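Local atomic coordinates of fimbrin (Schizosaccharomyces pombe, PDB entry 1RT8), a protein that binds and crosslinks actin filaments through paired calponin-homology domains, serving cell polarity, cytokinesis, mating and spore formation. Residues I18-S23 / S55-D60; K175-P180 / Y196-N201. One frame throughout, in Å; residues are numbered along the deposited sequence.

Contact 1: residues I18-S23 / S55-D60; sequences IKHINS and SKLIND
His20 and Leu57 meet where helix 11-25 passes helix 52-61, the local axes 11.1 Å apart and crossing at 78°. His20 can be followed outward from its backbone. Its CB leaves the helix without facing helix 52-61, and with CG trans to the backbone N (chi1 167°) it is the far end of the ring that comes close. There CE1 makes the ring's closest approaches to residues 55-60: it lies 4.0 Å from CD1 of Leu57, a methyl placed at the ring edge near its plane, and 4.2 Å from OD1 of Asp60, which approaches obliquely. The ring and carboxylate planes are 55° apart, and NE2 of His20 is 4.3 Å from OD1 of Asp60, too far for a hydrogen bond; a carboxylate this near would probably favour the protonated imidazole, though the charge is not seen. Deeper in the interface, CG1 of Ile21 reaches CD1 of the same Leu57 at 4.4 Å, so one leucine methyl is shared by two residues a single step apart on helix 11-25. Helix 117-131 lines this apolar side, with Ile128 against His20, Val124 against Ile21 and Ile127 against Leu57. Asp60 lies at the more exposed margin and also touches Val24. This loose, steep crossing, completed by a third helix, belongs to the all-helical fold of the first calponin-homology domain, within the first actin-binding region.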
ATOM      1  N   ILE A  18     -16.116 -10.791  -6.518  1.00 37.13           N
ATOM      2  CA  ILE A  18     -16.159 -11.034  -7.951  1.00 38.80           C
ATOM      3  C   ILE A  18     -17.114 -10.057  -8.626  1.00 40.19           C
ATOM      4  O   ILE A  18     -16.844  -9.576  -9.724  1.00 40.87           O
ATOM      5  CB  ILE A  18     -16.607 -12.470  -8.264  1.00 37.04           C
ATOM      6  CG1 ILE A  18     -15.564 -13.462  -7.738  1.00 37.42           C
ATOM      7  CG2 ILE A  18     -16.802 -12.629  -9.763  1.00 36.22           C
ATOM      8  CD1 ILE A  18     -15.997 -14.918  -7.793  1.00 39.00           C
ATOM      9  N   LYS A  19     -18.235  -9.764  -7.970  1.00 41.76           N
ATOM     10  CA  LYS A  19     -19.198  -8.826  -8.534  1.00 42.69           C
ATOM     11  C   LYS A  19     -18.551  -7.452  -8.664  1.00 42.72           C
ATOM     12  O   LYS A  19     -18.697  -6.776  -9.687  1.00 43.46           O
ATOM     13  CB  LYS A  19     -20.448  -8.742  -7.654  1.00 45.69           C
ATOM     14  CG  LYS A  19     -21.258 -10.031  -7.614  1.00 48.53           C
ATOM     15  CD  LYS A  19     -22.550  -9.868  -6.817  1.00 51.89           C
ATOM     16  CE  LYS A  19     -23.478  -8.826  -7.440  1.00 53.99           C
ATOM     17  NZ  LYS A  19     -24.811  -8.804  -6.771  1.00 55.07           N
ATOM     18  N   HIS A  20     -17.825  -7.038  -7.632  1.00 41.42           N
ATOM     19  CA  HIS A  20     -17.153  -5.747  -7.673  1.00 40.20           C
ATOM     20  C   HIS A  20     -16.151  -5.738  -8.823  1.00 38.92           C
ATOM     21  O   HIS A  20     -16.021  -4.748  -9.544  1.00 38.05           O
ATOM     22  CB  HIS A  20     -16.433  -5.464  -6.348  1.00 38.11           C
ATOM     23  CG  HIS A  20     -15.479  -4.313  -6.419  1.00 38.25           C
ATOM     24  ND1 HIS A  20     -14.136  -4.475  -6.685  1.00 39.74           N
ATOM     25  CD2 HIS A  20     -15.680  -2.979  -6.305  1.00 40.03           C
ATOM     26  CE1 HIS A  20     -13.551  -3.291  -6.732  1.00 38.85           C
ATOM     27  NE2 HIS A  20     -14.466  -2.366  -6.505  1.00 40.39           N
ATOM     28  N   ILE A  21     -15.448  -6.848  -9.000  1.00 39.12           N
ATOM     29  CA  ILE A  21     -14.462  -6.939 -10.070  1.00 39.31           C
ATOM     30  C   ILE A  21     -15.139  -6.901 -11.440  1.00 39.65           C
ATOM     31  O   ILE A  21     -14.592  -6.355 -12.396  1.00 39.20           O
ATOM     32  CB  ILE A  21     -13.614  -8.222  -9.934  1.00 39.37           C
ATOM     33  CG1 ILE A  21     -12.825  -8.175  -8.621  1.00 38.36           C
ATOM     34  CG2 ILE A  21     -12.667  -8.346 -11.117  1.00 37.64           C
ATOM     35  CD1 ILE A  21     -12.076  -9.445  -8.305  1.00 39.28           C
ATOM     36  N   ASN A  22     -16.335  -7.475 -11.527  1.00 41.43           N
ATOM     37  CA  ASN A  22     -17.088  -7.482 -12.779  1.00 42.97           C
ATOM     38  C   ASN A  22     -17.449  -6.070 -13.227  1.00 44.21           C
ATOM     39  O   ASN A  22     -17.302  -5.730 -14.402  1.00 43.99           O
ATOM     40  CB  ASN A  22     -18.365  -8.316 -12.623  1.00 41.46           C
ATOM     41  CG  ASN A  22     -18.083  -9.806 -12.614  1.00 41.09           C
ATOM     42  OD1 ASN A  22     -18.906 -10.613 -12.175  1.00 40.63           O
ATOM     43  ND2 ASN A  22     -16.913 -10.181 -13.109  1.00 40.51           N
ATOM     44  N   SER A  23     -17.911  -5.241 -12.294  1.00 45.30           N
ATOM     45  CA  SER A  23     -18.297  -3.875 -12.635  1.00 47.14           C
ATOM     46  C   SER A  23     -17.100  -2.979 -12.938  1.00 47.48           C
ATOM     47  O   SER A  23     -17.190  -2.071 -13.765  1.00 48.15           O
ATOM     48  CB  SER A  23     -19.124  -3.255 -11.507  1.00 47.23           C
ATOM     49  OG  SER A  23     -18.330  -3.022 -10.359  1.00 50.65           O
ATOM     50  N   SER A  55      -3.768  -7.107 -11.995  1.00 26.05           N
ATOM     51  CA  SER A  55      -3.075  -5.873 -12.360  1.00 25.97           C
ATOM     52  C   SER A  55      -4.102  -4.772 -12.594  1.00 26.44           C
ATOM     53  O   SER A  55      -3.886  -3.616 -12.215  1.00 25.24           O
ATOM     54  CB  SER A  55      -2.235  -6.069 -13.635  1.00 27.04           C
ATOM     55  OG  SER A  55      -1.100  -6.881 -13.389  1.00 28.19           O
ATOM     56  N   LYS A  56      -5.213  -5.137 -13.232  1.00 26.89           N
ATOM     57  CA  LYS A  56      -6.292  -4.188 -13.499  1.00 27.05           C
ATOM     58  C   LYS A  56      -6.926  -3.730 -12.179  1.00 25.64           C
ATOM     59  O   LYS A  56      -7.203  -2.544 -11.986  1.00 27.16           O
ATOM     60  CB  LYS A  56      -7.362  -4.835 -14.390  1.00 29.15           C
ATOM     61  CG  LYS A  56      -6.918  -5.134 -15.818  1.00 30.92           C
ATOM     62  CD  LYS A  56      -6.793  -3.863 -16.634  1.00 32.78           C
ATOM     63  CE  LYS A  56      -6.525  -4.176 -18.118  1.00 34.53           C
ATOM     64  NZ  LYS A  56      -6.587  -2.928 -18.935  1.00 32.96           N
ATOM     65  N   LEU A  57      -7.160  -4.666 -11.267  1.00 23.97           N
ATOM     66  CA  LEU A  57      -7.751  -4.314  -9.980  1.00 25.60           C
ATOM     67  C   LEU A  57      -6.833  -3.330  -9.242  1.00 25.09           C
ATOM     68  O   LEU A  57      -7.289  -2.363  -8.622  1.00 24.74           O
ATOM     69  CB  LEU A  57      -7.962  -5.578  -9.143  1.00 28.13           C
ATOM     70  CG  LEU A  57      -8.658  -5.388  -7.802  1.00 30.00           C
ATOM     71  CD1 LEU A  57     -10.069  -4.850  -8.031  1.00 32.47           C
ATOM     72  CD2 LEU A  57      -8.707  -6.717  -7.065  1.00 30.13           C
ATOM     73  N   ILE A  58      -5.529  -3.571  -9.332  1.00 24.28           N
ATOM     74  CA  ILE A  58      -4.554  -2.697  -8.699  1.00 24.24           C
ATOM     75  C   ILE A  58      -4.627  -1.258  -9.219  1.00 25.58           C
ATOM     76  O   ILE A  58      -4.530  -0.309  -8.439  1.00 23.15           O
ATOM     77  CB  ILE A  58      -3.139  -3.233  -8.921  1.00 24.08           C
ATOM     78  CG1 ILE A  58      -2.947  -4.494  -8.070  1.00 23.23           C
ATOM     79  CG2 ILE A  58      -2.101  -2.139  -8.625  1.00 21.90           C
ATOM     80  CD1 ILE A  58      -1.596  -5.133  -8.221  1.00 25.61           C
ATOM     81  N   ASN A  59      -4.777  -1.093 -10.533  1.00 25.00           N
ATOM     82  CA  ASN A  59      -4.856   0.255 -11.088  1.00 26.96           C
ATOM     83  C   ASN A  59      -6.191   0.932 -10.813  1.00 27.96           C
ATOM     84  O   ASN A  59      -6.293   2.154 -10.907  1.00 30.72           O
ATOM     85  CB  ASN A  59      -4.571   0.255 -12.594  1.00 26.54           C
ATOM     86  CG  ASN A  59      -3.092   0.369 -12.898  1.00 25.20           C
ATOM     87  OD1 ASN A  59      -2.340   0.981 -12.138  1.00 24.36           O
ATOM     88  ND2 ASN A  59      -2.669  -0.208 -14.014  1.00 26.31           N
ATOM     89  N   ASP A  60      -7.217   0.146 -10.500  1.00 29.91           N
ATOM     90  CA  ASP A  60      -8.520   0.718 -10.164  1.00 30.55           C
ATOM     91  C   ASP A  60      -8.420   1.230  -8.724  1.00 31.31           C
ATOM     92  O   ASP A  60      -8.904   2.312  -8.403  1.00 30.15           O
ATOM     93  CB  ASP A  60      -9.629  -0.338 -10.263  1.00 32.39           C
ATOM     94  CG  ASP A  60     -10.985   0.189  -9.787  1.00 34.33           C
ATOM     95  OD1 ASP A  60     -11.482  -0.289  -8.739  1.00 33.07           O
ATOM     96  OD2 ASP A  60     -11.553   1.079 -10.461  1.00 31.24           O
TER

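Contact 2: residues K175-P180 / Y196-N201; sequences KAANWP and YTVLLN
A chi1 of -171° swings the indole of Trp179 away from its own backbone N and over Val198, whose CG1 is anti to its N (chi1 176°) and whose CG2 lies beside that N, anti to the carbonyl carbon. The tryptophan follows a Schellman motif that ends helix 162-176 in the second calponin-homology domain: Asn178, with positive phi, is the C' residue, its N bonded to Lys175 O, while Trp179 N returns to Leu174 O. Ala177 and Trp179, on either side of Asn178 in the chain, both meet Val198. The two methyls of Val198 divide the work. CG1 packs 3.6 Å from CB of Ala177 and also nears CB of Trp179, whereas CG2 sits over the indole face in a CH-pi contact. Pro180 CD lies against the opposite face, offset toward the rim, so the ring is held between proline and valine. NE1 is hydrogen-bonded to Asn195 OD1, which probably limits the indole's rotation. Replacing Trp179 by alanine is likely to uncover Val198 CG2 and leave Asn195 OD1 without this N-H donor. Val198 CG2 lies 3.6 Å from the centroid of the six-membered ring of Trp179, 17° off its normal.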
ATOM      1  N   LYS A 175     -23.576  10.474  17.047  1.00 39.09           N
ATOM      2  CA  LYS A 175     -23.580  11.418  18.150  1.00 39.98           C
ATOM      3  C   LYS A 175     -24.496  12.588  17.821  1.00 38.86           C
ATOM      4  O   LYS A 175     -25.215  13.082  18.688  1.00 37.85           O
ATOM      5  CB  LYS A 175     -22.172  11.933  18.442  1.00 42.40           C
ATOM      6  CG  LYS A 175     -22.136  12.894  19.624  1.00 46.29           C
ATOM      7  CD  LYS A 175     -20.736  13.413  19.895  1.00 49.20           C
ATOM      8  CE  LYS A 175     -20.749  14.416  21.044  1.00 49.22           C
ATOM      9  NZ  LYS A 175     -19.377  14.897  21.370  1.00 50.67           N
ATOM     10  N   ALA A 176     -24.474  13.017  16.562  1.00 37.68           N
ATOM     11  CA  ALA A 176     -25.312  14.127  16.125  1.00 39.10           C
ATOM     12  C   ALA A 176     -26.772  13.710  16.153  1.00 39.39           C
ATOM     13  O   ALA A 176     -27.655  14.530  16.403  1.00 39.86           O
ATOM     14  CB  ALA A 176     -24.932  14.560  14.721  1.00 37.59           C
ATOM     15  N   ALA A 177     -27.021  12.431  15.891  1.00 39.22           N
ATOM     16  CA  ALA A 177     -28.382  11.908  15.888  1.00 39.20           C
ATOM     17  C   ALA A 177     -28.847  11.607  17.314  1.00 38.45           C
ATOM     18  O   ALA A 177     -29.907  11.016  17.520  1.00 37.10           O
ATOM     19  CB  ALA A 177     -28.451  10.645  15.034  1.00 39.01           C
ATOM     20  N   ASN A 178     -28.044  12.015  18.294  1.00 38.34           N
ATOM     21  CA  ASN A 178     -28.370  11.784  19.697  1.00 37.91           C
ATOM     22  C   ASN A 178     -28.740  10.319  19.930  1.00 37.89           C
ATOM     23  O   ASN A 178     -29.745  10.015  20.574  1.00 37.35           O
ATOM     24  CB  ASN A 178     -29.531  12.689  20.116  1.00 40.64           C
ATOM     25  CG  ASN A 178     -29.179  14.166  20.035  1.00 40.36           C
ATOM     26  OD1 ASN A 178     -28.246  14.628  20.690  1.00 40.96           O
ATOM     27  ND2 ASN A 178     -29.931  14.915  19.232  1.00 40.18           N
ATOM     28  N   TRP A 179     -27.917   9.420  19.398  1.00 36.32           N
ATOM     29  CA  TRP A 179     -28.125   7.984  19.527  1.00 35.74           C
ATOM     30  C   TRP A 179     -27.144   7.475  20.598  1.00 36.00           C
ATOM     31  O   TRP A 179     -25.949   7.740  20.533  1.00 36.90           O
ATOM     32  CB  TRP A 179     -27.871   7.334  18.159  1.00 34.76           C
ATOM     33  CG  TRP A 179     -28.251   5.887  18.041  1.00 33.04           C
ATOM     34  CD1 TRP A 179     -27.410   4.843  17.776  1.00 31.63           C
ATOM     35  CD2 TRP A 179     -29.561   5.316  18.201  1.00 32.45           C
ATOM     36  NE1 TRP A 179     -28.110   3.661  17.764  1.00 32.15           N
ATOM     37  CE2 TRP A 179     -29.432   3.921  18.023  1.00 31.99           C
ATOM     38  CE3 TRP A 179     -30.829   5.849  18.482  1.00 31.23           C
ATOM     39  CZ2 TRP A 179     -30.521   3.048  18.118  1.00 29.83           C
ATOM     40  CZ3 TRP A 179     -31.918   4.973  18.579  1.00 27.31           C
ATOM     41  CH2 TRP A 179     -31.752   3.593  18.398  1.00 27.95           C
ATOM     42  N   PRO A 180     -27.646   6.749  21.606  1.00 36.49           N
ATOM     43  CA  PRO A 180     -26.823   6.213  22.698  1.00 37.20           C
ATOM     44  C   PRO A 180     -25.789   5.157  22.302  1.00 37.24           C
ATOM     45  O   PRO A 180     -24.924   4.799  23.107  1.00 38.87           O
ATOM     46  CB  PRO A 180     -27.859   5.640  23.667  1.00 36.75           C
ATOM     47  CG  PRO A 180     -29.124   6.387  23.325  1.00 38.85           C
ATOM     48  CD  PRO A 180     -29.065   6.437  21.829  1.00 36.54           C
ATOM     49  N   TYR A 196     -26.875   1.413  11.470  1.00 27.33           N
ATOM     50  CA  TYR A 196     -26.943   1.749  10.053  1.00 29.37           C
ATOM     51  C   TYR A 196     -28.206   2.577   9.798  1.00 30.22           C
ATOM     52  O   TYR A 196     -28.159   3.600   9.108  1.00 32.56           O
ATOM     53  CB  TYR A 196     -26.985   0.474   9.207  1.00 28.31           C
ATOM     54  CG  TYR A 196     -25.635  -0.184   8.953  1.00 26.40           C
ATOM     55  CD1 TYR A 196     -25.555  -1.556   8.706  1.00 26.07           C
ATOM     56  CD2 TYR A 196     -24.456   0.561   8.920  1.00 25.33           C
ATOM     57  CE1 TYR A 196     -24.346  -2.175   8.433  1.00 24.66           C
ATOM     58  CE2 TYR A 196     -23.217  -0.053   8.641  1.00 25.43           C
ATOM     59  CZ  TYR A 196     -23.178  -1.424   8.399  1.00 25.79           C
ATOM     60  OH  TYR A 196     -21.988  -2.065   8.120  1.00 22.45           O
ATOM     61  N   THR A 197     -29.330   2.134  10.361  1.00 30.14           N
ATOM     62  CA  THR A 197     -30.603   2.842  10.200  1.00 29.82           C
ATOM     63  C   THR A 197     -30.515   4.286  10.704  1.00 30.15           C
ATOM     64  O   THR A 197     -30.979   5.206  10.042  1.00 31.78           O
ATOM     65  CB  THR A 197     -31.740   2.124  10.950  1.00 28.70           C
ATOM     66  OG1 THR A 197     -31.974   0.845  10.350  1.00 27.99           O
ATOM     67  CG2 THR A 197     -33.024   2.942  10.894  1.00 30.03           C
ATOM     68  N   VAL A 198     -29.932   4.484  11.882  1.00 31.45           N
ATOM     69  CA  VAL A 198     -29.797   5.827  12.434  1.00 31.02           C
ATOM     70  C   VAL A 198     -28.851   6.643  11.550  1.00 32.96           C
ATOM     71  O   VAL A 198     -29.111   7.812  11.262  1.00 31.81           O
ATOM     72  CB  VAL A 198     -29.260   5.781  13.887  1.00 32.56           C
ATOM     73  CG1 VAL A 198     -29.032   7.183  14.406  1.00 32.70           C
ATOM     74  CG2 VAL A 198     -30.264   5.061  14.786  1.00 33.06           C
ATOM     75  N   LEU A 199     -27.759   6.017  11.108  1.00 33.45           N
ATOM     76  CA  LEU A 199     -26.795   6.692  10.239  1.00 34.40           C
ATOM     77  C   LEU A 199     -27.477   7.173   8.956  1.00 34.10           C
ATOM     78  O   LEU A 199     -27.384   8.344   8.595  1.00 34.27           O
ATOM     79  CB  LEU A 199     -25.632   5.748   9.882  1.00 32.37           C
ATOM     80  CG  LEU A 199     -24.663   6.248   8.795  1.00 31.66           C
ATOM     81  CD1 LEU A 199     -24.020   7.559   9.230  1.00 30.01           C
ATOM     82  CD2 LEU A 199     -23.597   5.186   8.518  1.00 28.14           C
ATOM     83  N   LEU A 200     -28.165   6.267   8.272  1.00 35.95           N
ATOM     84  CA  LEU A 200     -28.854   6.622   7.037  1.00 37.02           C
ATOM     85  C   LEU A 200     -29.913   7.713   7.251  1.00 38.63           C
ATOM     86  O   LEU A 200     -30.097   8.593   6.408  1.00 37.58           O
ATOM     87  CB  LEU A 200     -29.498   5.379   6.425  1.00 34.90           C
ATOM     88  CG  LEU A 200     -28.525   4.305   5.939  1.00 35.70           C
ATOM     89  CD1 LEU A 200     -29.296   3.225   5.189  1.00 35.61           C
ATOM     90  CD2 LEU A 200     -27.480   4.932   5.025  1.00 36.79           C
ATOM     91  N   ASN A 201     -30.610   7.649   8.381  1.00 39.68           N
ATOM     92  CA  ASN A 201     -31.633   8.642   8.690  1.00 41.27           C
ATOM     93  C   ASN A 201     -30.981   9.980   9.020  1.00 41.84           C
ATOM     94  O   ASN A 201     -31.553  11.042   8.786  1.00 42.26           O
ATOM     95  CB  ASN A 201     -32.490   8.167   9.868  1.00 40.60           C
ATOM     96  CG  ASN A 201     -33.397   9.257  10.404  1.00 41.11           C
ATOM     97  OD1 ASN A 201     -33.074   9.923  11.391  1.00 39.79           O
ATOM     98  ND2 ASN A 201     -34.533   9.459   9.744  1.00 38.54           N
TER

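How the contacts relate
Contacts 1 and 2 come in series along the chain, the first complete before the second begins, and they occupy different calponin-homology domains of the same actin-binding region. Contact 1 joins helices 11-25 and 52-61 of the first domain; contact 2 joins the end of helix 162-176 to helix 194-203 of the second. Their centres are about 32 Å apart and their nearest atoms about 16 Å, so neither touches the other. Contact 2 also lies farther from the centre of the chain, about 32 Å against 16 Å. Each therefore ties together helices inside its own domain, and neither bridges the tandem pair that makes up Actin-binding 1.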